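PDB 6TFL: RNA-binding protein Lsm from Halobacterium salinarum R1, which probably binds RNA, as Sm-like proteins do, assembling from seven copies and taking up uridine and calcium ions. Local coordinates for residues E17-R22 with V42-E47; D27-V32 with T50-D55. All coordinates share one frame; numbering follows the deposited sequence.

Contact 1: E17-R22 with V42-E47; sequences ETVTVR and VVIEGE. With CA (calcium ion), chain P.
The closed hydrophobic interior of the Sm fold, a small, strongly bent beta barrel, is where Val19 and Val21 of strand 18-22 meet Ile44 and Val42 of strand 42-45. The two strands are not neighbours in a sheet: their axes pass 8.4 Å apart with 119° between their N-to-C directions, and what joins them is side-chain packing alone. At the centre, the end methyl of Ile44, CD1, touches both valines, which lie on the same side of it. Its closest approach is 3.6 Å, to Val19 CG2, and from the other valine it meets Val21 CG2 at 3.9 Å. Both valines cross the isoleucine chain obliquely, and each meets it with its CG2 methyl. Ile44 CG1 stands beside the backbone N, and a second bend (chi2 -62°) places CD1 where both valines can reach it. Val21 CG2 also bridges to the next inward residue of the facing strand, meeting Val42 CG2 at 4.2 Å. In Val19 the touching methyl is the one lodged between backbone N and carbonyl carbon. At the start of the segment, Glu17 reaches a calcium ion. It binds through one oxygen, OE2, 2.8 Å from the metal, while OE1 accepts a hydrogen bond of 2.8 Å from water 1, itself a ligand of the ion. The carboxylate is thus gripped at both oxygens, and Glu13 O adds a further ligand from the same chain. Around the apolar cluster, Leu33 and Ile52 pack on both Val42 and Ile44, while Ile60 of strand 57-61 reaches Val42. Strand 18-22 is flanked in its own sheet by strand 28-30, paired through Val19 and Val21, and by strand 57-61, paired through Thr20 and Arg22.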
loop_
_atom_site.group_PDB
_atom_site.type_symbol
_atom_site.label_atom_id
_atom_site.label_comp_id
_atom_site.label_asym_id
_atom_site.label_seq_id
_atom_site.Cartn_x
_atom_site.Cartn_y
_atom_site.Cartn_z
ATOM N N GLU A 17 14.015 13.539 -23.559
ATOM C CA GLU A 17 15.387 13.064 -23.421
ATOM C C GLU A 17 15.405 11.607 -22.978
ATOM O O GLU A 17 14.391 11.038 -22.557
ATOM C CB GLU A 17 16.181 13.921 -22.423
ATOM C CG GLU A 17 16.357 15.375 -22.854
ATOM C CD GLU A 17 16.315 16.340 -21.677
ATOM O OE1 GLU A 17 17.016 16.100 -20.665
ATOM O OE2 GLU A 17 15.577 17.346 -21.765
ATOM N N THR A 18 16.592 11.011 -23.056
ATOM C CA THR A 18 16.758 9.598 -22.768
ATOM C C THR A 18 16.986 9.380 -21.277
ATOM O O THR A 18 17.672 10.169 -20.620
ATOM C CB THR A 18 17.911 9.028 -23.591
ATOM O OG1 THR A 18 17.573 9.131 -24.976
ATOM C CG2 THR A 18 18.126 7.566 -23.271
ATOM N N VAL A 19 16.359 8.326 -20.740
ATOM C CA VAL A 19 16.393 7.999 -19.319
ATOM C C VAL A 19 16.453 6.486 -19.187
ATOM O O VAL A 19 16.098 5.745 -20.106
ATOM C CB VAL A 19 15.161 8.532 -18.532
ATOM C CG1 VAL A 19 15.023 10.046 -18.659
ATOM C CG2 VAL A 19 13.887 7.830 -18.982
ATOM N N THR A 20 16.913 6.027 -18.026
ATOM C CA THR A 20 16.855 4.611 -17.682
ATOM C C THR A 20 16.016 4.440 -16.425
ATOM O O THR A 20 16.235 5.125 -15.419
ATOM C CB THR A 20 18.245 4.005 -17.498
ATOM O OG1 THR A 20 18.931 4.066 -18.748
ATOM C CG2 THR A 20 18.147 2.541 -17.092
ATOM N N VAL A 21 15.037 3.552 -16.515
ATOM C CA VAL A 21 14.144 3.215 -15.419
ATOM C C VAL A 21 14.456 1.797 -14.981
ATOM O O VAL A 21 14.474 0.879 -15.809
ATOM C CB VAL A 21 12.676 3.333 -15.846
ATOM C CG1 VAL A 21 11.763 3.052 -14.663
ATOM C CG2 VAL A 21 12.421 4.705 -16.417
ATOM N N ARG A 22 14.689 1.615 -13.686
ATOM C CA ARG A 22 14.986 0.306 -13.129
ATOM C C ARG A 22 13.831 -0.126 -12.234
ATOM O O ARG A 22 13.401 0.633 -11.358
ATOM C CB ARG A 22 16.307 0.333 -12.364
ATOM C CG ARG A 22 16.672 -0.978 -11.666
ATOM C CD ARG A 22 18.044 -0.871 -10.977
ATOM N NE ARG A 22 17.962 -0.894 -9.513
ATOM C CZ ARG A 22 18.649 -0.075 -8.719
ATOM N NH1 ARG A 22 19.457 0.837 -9.258
ATOM N NH2 ARG A 22 18.529 -0.162 -7.391
ATOM N N VAL A 42 5.460 6.268 -15.814
ATOM C CA VAL A 42 6.214 6.915 -16.878
ATOM C C VAL A 42 5.863 6.248 -18.202
ATOM O O VAL A 42 5.443 5.085 -18.251
ATOM C CB VAL A 42 7.749 6.883 -16.638
ATOM C CG1 VAL A 42 8.122 7.676 -15.395
ATOM C CG2 VAL A 42 8.270 5.451 -16.519
ATOM N N VAL A 43 6.022 7.014 -19.284
ATOM C CA VAL A 43 5.980 6.493 -20.645
ATOM C C VAL A 43 7.387 6.592 -21.232
ATOM O O VAL A 43 7.978 7.680 -21.267
ATOM C CB VAL A 43 4.964 7.252 -21.512
ATOM C CG1 VAL A 43 4.753 6.533 -22.840
ATOM C CG2 VAL A 43 3.650 7.431 -20.768
ATOM N N ILE A 44 7.923 5.461 -21.688
ATOM C CA ILE A 44 9.277 5.367 -22.230
ATOM C C ILE A 44 9.175 4.892 -23.675
ATOM O O ILE A 44 8.553 3.857 -23.946
ATOM C CB ILE A 44 10.156 4.398 -21.410
ATOM C CG1 ILE A 44 10.166 4.761 -19.930
ATOM C CG2 ILE A 44 11.556 4.394 -21.933
ATOM C CD1 ILE A 44 10.735 6.115 -19.645
ATOM N N GLU A 45 9.804 5.629 -24.595
ATOM C CA GLU A 45 9.792 5.303 -26.023
ATOM C C GLU A 45 11.226 5.153 -26.516
ATOM O O GLU A 45 11.972 6.135 -26.600
ATOM C CB GLU A 45 9.047 6.364 -26.832
ATOM C CG GLU A 45 7.599 6.534 -26.391
ATOM C CD GLU A 45 6.764 7.388 -27.344
ATOM O OE1 GLU A 45 5.608 7.732 -26.977
ATOM O OE2 GLU A 45 7.260 7.711 -28.453
ATOM N N GLY A 46 11.613 3.914 -26.802
ATOM C CA GLY A 46 12.860 3.617 -27.468
ATOM C C GLY A 46 12.541 3.074 -28.841
ATOM O O GLY A 46 12.144 3.832 -29.732
ATOM N N GLU A 47 12.677 1.760 -29.027
ATOM C CA GLU A 47 12.192 1.181 -30.272
ATOM C C GLU A 47 10.686 0.958 -30.247
ATOM O O GLU A 47 10.058 0.961 -31.313
ATOM C CB GLU A 47 12.932 -0.123 -30.599
ATOM C CG GLU A 47 13.580 -0.072 -31.998
ATOM C CD GLU A 47 14.539 -1.222 -32.294
ATOM O OE1 GLU A 47 14.594 -1.651 -33.472
ATOM O OE2 GLU A 47 15.240 -1.684 -31.362
HETATM CA CA CA P . 15.615 19.699 -20.238
HETATM O O HOH W 1 17.534 18.343 -19.059
#

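Contact 2: D27-V32 with T50-D55; sequences DEFTGV and TIIRGD. With URI (uridine), chain Q; URI (uridine), chain B.
Phe29 faces Ile52 and Thr50 across the barrel, and its ring receives one methyl from each. Ile52 CD1 comes in obliquely near the root of the ring, 4.0 Å from Phe29 CG and close to CB as well. Farther along the same side chain, Thr50 CG2 lies 4.2 Å from Phe29 CE2, the two side chains crossing at about a right angle. The threonine torsion (chi1 -55°) sets CG2 anti to the backbone N, leaving OG1 to a weak hydrogen bond with Lys61 of a neighbouring subunit. Ile52 CG1 and CD1 run out nearly straight (chi2 176°), carrying the methyl to the aromatic side chain. Ile51 and Ile52 also pair antiparallel with a strand of that neighbouring subunit, the link by which Sm proteins close into rings. The strand then runs into Arg53, Gly54 and Asp55 of the Sm2 motif, which line the uridine pocket. One face of the Arg53 guanidinium meets the uracil of the chain Q uridine, whose C2 is 3.6 Å above the guanidinium plane and over its centre. Arg53 NH2 makes a salt bridge to Asp55 OD2 at 3.0 Å, its hydrogen bond weak at 147°, and NH1 is held by His39 O of the neighbouring subunit. Arg53 NH1 also comes within 2.6 Å of O2' of the chain B uridine. With an alanine in place of Arg53, the chain Q uracil would probably lose the flat cationic group against it and Asp55 OD2 its charged mate. Asp55 N adds a weak hydrogen bond of 3.3 Å to the O2 of that uracil.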
loop_
_atom_site.group_PDB
_atom_site.type_symbol
_atom_site.label_atom_id
_atom_site.label_comp_id
_atom_site.label_asym_id
_atom_site.label_seq_id
_atom_site.Cartn_x
_atom_site.Cartn_y
_atom_site.Cartn_z
ATOM N N ASP A 27 14.573 -5.525 -13.875
ATOM C CA ASP A 27 14.613 -5.139 -15.277
ATOM C C ASP A 27 14.911 -3.651 -15.407
ATOM O O ASP A 27 14.661 -2.860 -14.492
ATOM C CB ASP A 27 13.286 -5.452 -15.974
ATOM C CG ASP A 27 13.016 -6.944 -16.089
ATOM O OD1 ASP A 27 13.817 -7.747 -15.553
ATOM O OD2 ASP A 27 11.992 -7.313 -16.717
ATOM N N GLU A 28 15.437 -3.271 -16.573
ATOM C CA GLU A 28 15.747 -1.884 -16.895
ATOM C C GLU A 28 15.154 -1.544 -18.248
ATOM O O GLU A 28 15.135 -2.380 -19.154
ATOM C CB GLU A 28 17.261 -1.610 -16.934
ATOM C CG GLU A 28 17.940 -1.688 -15.580
ATOM C CD GLU A 28 19.364 -1.135 -15.579
ATOM O OE1 GLU A 28 19.878 -0.745 -16.661
ATOM O OE2 GLU A 28 19.962 -1.095 -14.481
ATOM N N PHE A 29 14.685 -0.309 -18.387
ATOM C CA PHE A 29 14.094 0.164 -19.629
ATOM C C PHE A 29 14.749 1.487 -19.974
ATOM O O PHE A 29 14.693 2.431 -19.182
ATOM C CB PHE A 29 12.583 0.328 -19.492
ATOM C CG PHE A 29 11.861 -0.955 -19.233
ATOM C CD1 PHE A 29 11.890 -1.541 -17.973
ATOM C CD2 PHE A 29 11.161 -1.587 -20.249
ATOM C CE1 PHE A 29 11.239 -2.725 -17.737
ATOM C CE2 PHE A 29 10.498 -2.776 -20.015
ATOM C CZ PHE A 29 10.535 -3.343 -18.760
ATOM N N THR A 30 15.384 1.552 -21.137
ATOM C CA THR A 30 16.032 2.768 -21.598
ATOM C C THR A 30 15.303 3.269 -22.828
ATOM O O THR A 30 15.020 2.496 -23.745
ATOM C CB THR A 30 17.512 2.525 -21.901
ATOM O OG1 THR A 30 18.151 2.093 -20.700
ATOM C CG2 THR A 30 18.189 3.797 -22.349
ATOM N N GLY A 31 14.996 4.557 -22.834
ATOM C CA GLY A 31 14.305 5.172 -23.948
ATOM C C GLY A 31 14.039 6.619 -23.614
ATOM O O GLY A 31 14.455 7.130 -22.567
ATOM N N VAL A 32 13.338 7.278 -24.519
ATOM C CA VAL A 32 13.011 8.685 -24.344
ATOM C C VAL A 32 11.799 8.792 -23.431
ATOM O O VAL A 32 10.766 8.152 -23.668
ATOM C CB VAL A 32 12.752 9.354 -25.706
ATOM C CG1 VAL A 32 12.247 10.766 -25.526
ATOM C CG2 VAL A 32 14.011 9.353 -26.531
ATOM N N THR A 50 6.514 1.913 -23.886
ATOM C CA THR A 50 6.255 1.158 -22.663
ATOM C C THR A 50 5.666 2.084 -21.609
ATOM O O THR A 50 6.315 3.051 -21.191
ATOM C CB THR A 50 7.533 0.511 -22.138
ATOM O OG1 THR A 50 8.113 -0.289 -23.173
ATOM C CG2 THR A 50 7.234 -0.362 -20.927
ATOM N N ILE A 51 4.431 1.811 -21.204
ATOM C CA ILE A 51 3.867 2.445 -20.016
ATOM C C ILE A 51 4.321 1.633 -18.816
ATOM O O ILE A 51 4.079 0.423 -18.748
ATOM C CB ILE A 51 2.335 2.519 -20.084
ATOM C CG1 ILE A 51 1.880 3.158 -21.394
ATOM C CG2 ILE A 51 1.774 3.296 -18.885
ATOM C CD1 ILE A 51 0.401 3.029 -21.616
ATOM N N ILE A 52 4.999 2.285 -17.883
ATOM C CA ILE A 52 5.483 1.639 -16.670
ATOM C C ILE A 52 4.675 2.175 -15.499
ATOM O O ILE A 52 4.623 3.393 -15.275
ATOM C CB ILE A 52 6.985 1.879 -16.454
ATOM C CG1 ILE A 52 7.791 1.368 -17.651
ATOM C CG2 ILE A 52 7.445 1.207 -15.163
ATOM C CD1 ILE A 52 9.312 1.663 -17.564
ATOM N N ARG A 53 4.057 1.278 -14.740
ATOM C CA ARG A 53 3.331 1.700 -13.553
ATOM C C ARG A 53 4.330 2.048 -12.452
ATOM O O ARG A 53 5.273 1.290 -12.198
ATOM C CB ARG A 53 2.360 0.619 -13.097
ATOM C CG ARG A 53 1.124 1.174 -12.417
ATOM C CD ARG A 53 0.250 0.051 -11.875
ATOM N NE ARG A 53 -0.884 0.541 -11.089
ATOM C CZ ARG A 53 -0.976 0.418 -9.768
ATOM N NH1 ARG A 53 -2.044 0.880 -9.124
ATOM N NH2 ARG A 53 -0.001 -0.177 -9.089
ATOM N N GLY A 54 4.124 3.211 -11.820
ATOM C CA GLY A 54 5.116 3.759 -10.915
ATOM C C GLY A 54 5.459 2.853 -9.747
ATOM O O GLY A 54 6.607 2.839 -9.286
ATOM N N ASP A 55 4.487 2.073 -9.260
ATOM C CA ASP A 55 4.737 1.245 -8.090
ATOM C C ASP A 55 5.873 0.248 -8.301
ATOM O O ASP A 55 6.430 -0.235 -7.317
ATOM C CB ASP A 55 3.454 0.515 -7.679
ATOM C CG ASP A 55 3.140 -0.688 -8.573
ATOM O OD1 ASP A 55 3.094 -1.822 -8.040
ATOM O OD2 ASP A 55 2.923 -0.501 -9.802
HETATM N N1 URI Q . -0.463 3.948 -8.298
HETATM C C2 URI Q . 0.346 3.787 -9.409
HETATM N N3 URI Q . -0.277 3.981 -10.614
HETATM C C4 URI Q . -1.591 4.317 -10.825
HETATM C C5 URI Q . -2.366 4.478 -9.629
HETATM C C6 URI Q . -1.787 4.300 -8.432
HETATM O O2 URI Q . 1.531 3.487 -9.337
HETATM O O4 URI Q . -1.974 4.458 -11.992
HETATM C "C1'" URI Q . 0.223 3.761 -7.010
HETATM C "C2'" URI Q . 0.698 5.059 -6.374
HETATM C "C3'" URI Q . 0.895 4.616 -4.929
HETATM C "C4'" URI Q . -0.269 3.645 -4.722
HETATM O "O2'" URI Q . 1.853 5.567 -7.008
HETATM O "O3'" URI Q . 2.134 3.917 -4.811
HETATM O "O4'" URI Q . -0.646 3.177 -6.055
HETATM C "C5'" URI Q . -1.463 4.249 -4.023
HETATM O "O5'" URI Q . -1.119 4.740 -2.727
HETATM N N1 URI B . -6.239 -0.212 -6.468
HETATM C C2 URI B . -6.312 -0.930 -7.661
HETATM N N3 URI B . -7.592 -1.171 -8.104
HETATM C C4 URI B . -8.764 -0.774 -7.501
HETATM C C5 URI B . -8.610 -0.036 -6.284
HETATM C C6 URI B . -7.379 0.215 -5.819
HETATM O O2 URI B . -5.331 -1.334 -8.276
HETATM O O4 URI B . -9.834 -1.071 -8.028
HETATM C "C1'" URI B . -4.899 0.079 -5.936
HETATM C "C2'" URI B . -4.405 1.487 -6.231
HETATM C "C3'" URI B . -3.335 1.646 -5.149
HETATM C "C4'" URI B . -3.990 0.959 -3.953
HETATM O "O2'" URI B . -3.966 1.637 -7.567
HETATM O "O3'" URI B . -2.150 0.929 -5.507
HETATM O "O4'" URI B . -4.915 -0.021 -4.517
HETATM C "C5'" URI B . -4.738 1.893 -3.029
HETATM O "O5'" URI B . -3.855 2.755 -2.314
#

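Overall arrangement
After the N-terminal helix 7-13, the chain runs through 17-22 of contact 1 and then 27-32 of contact 2 before either partner appears. Residues 42-47 close the first loop and 50-55 the second, so the segments alternate and the two closures cross. Both contacts join the sheet of strands 18-23, 28-30 and 57-61 to that of strands 32-36, 42-45 and 49-52, one contact using the middle strand of each sheet, the other using strands that are outermost within this chain. Their centres are 6 Å apart. They also touch directly: Ile44 O and Thr50 N are 2.8 Å apart, a probable hydrogen bond, and Ile44 packs on Gly31, where the chain turns the corner between the sheets.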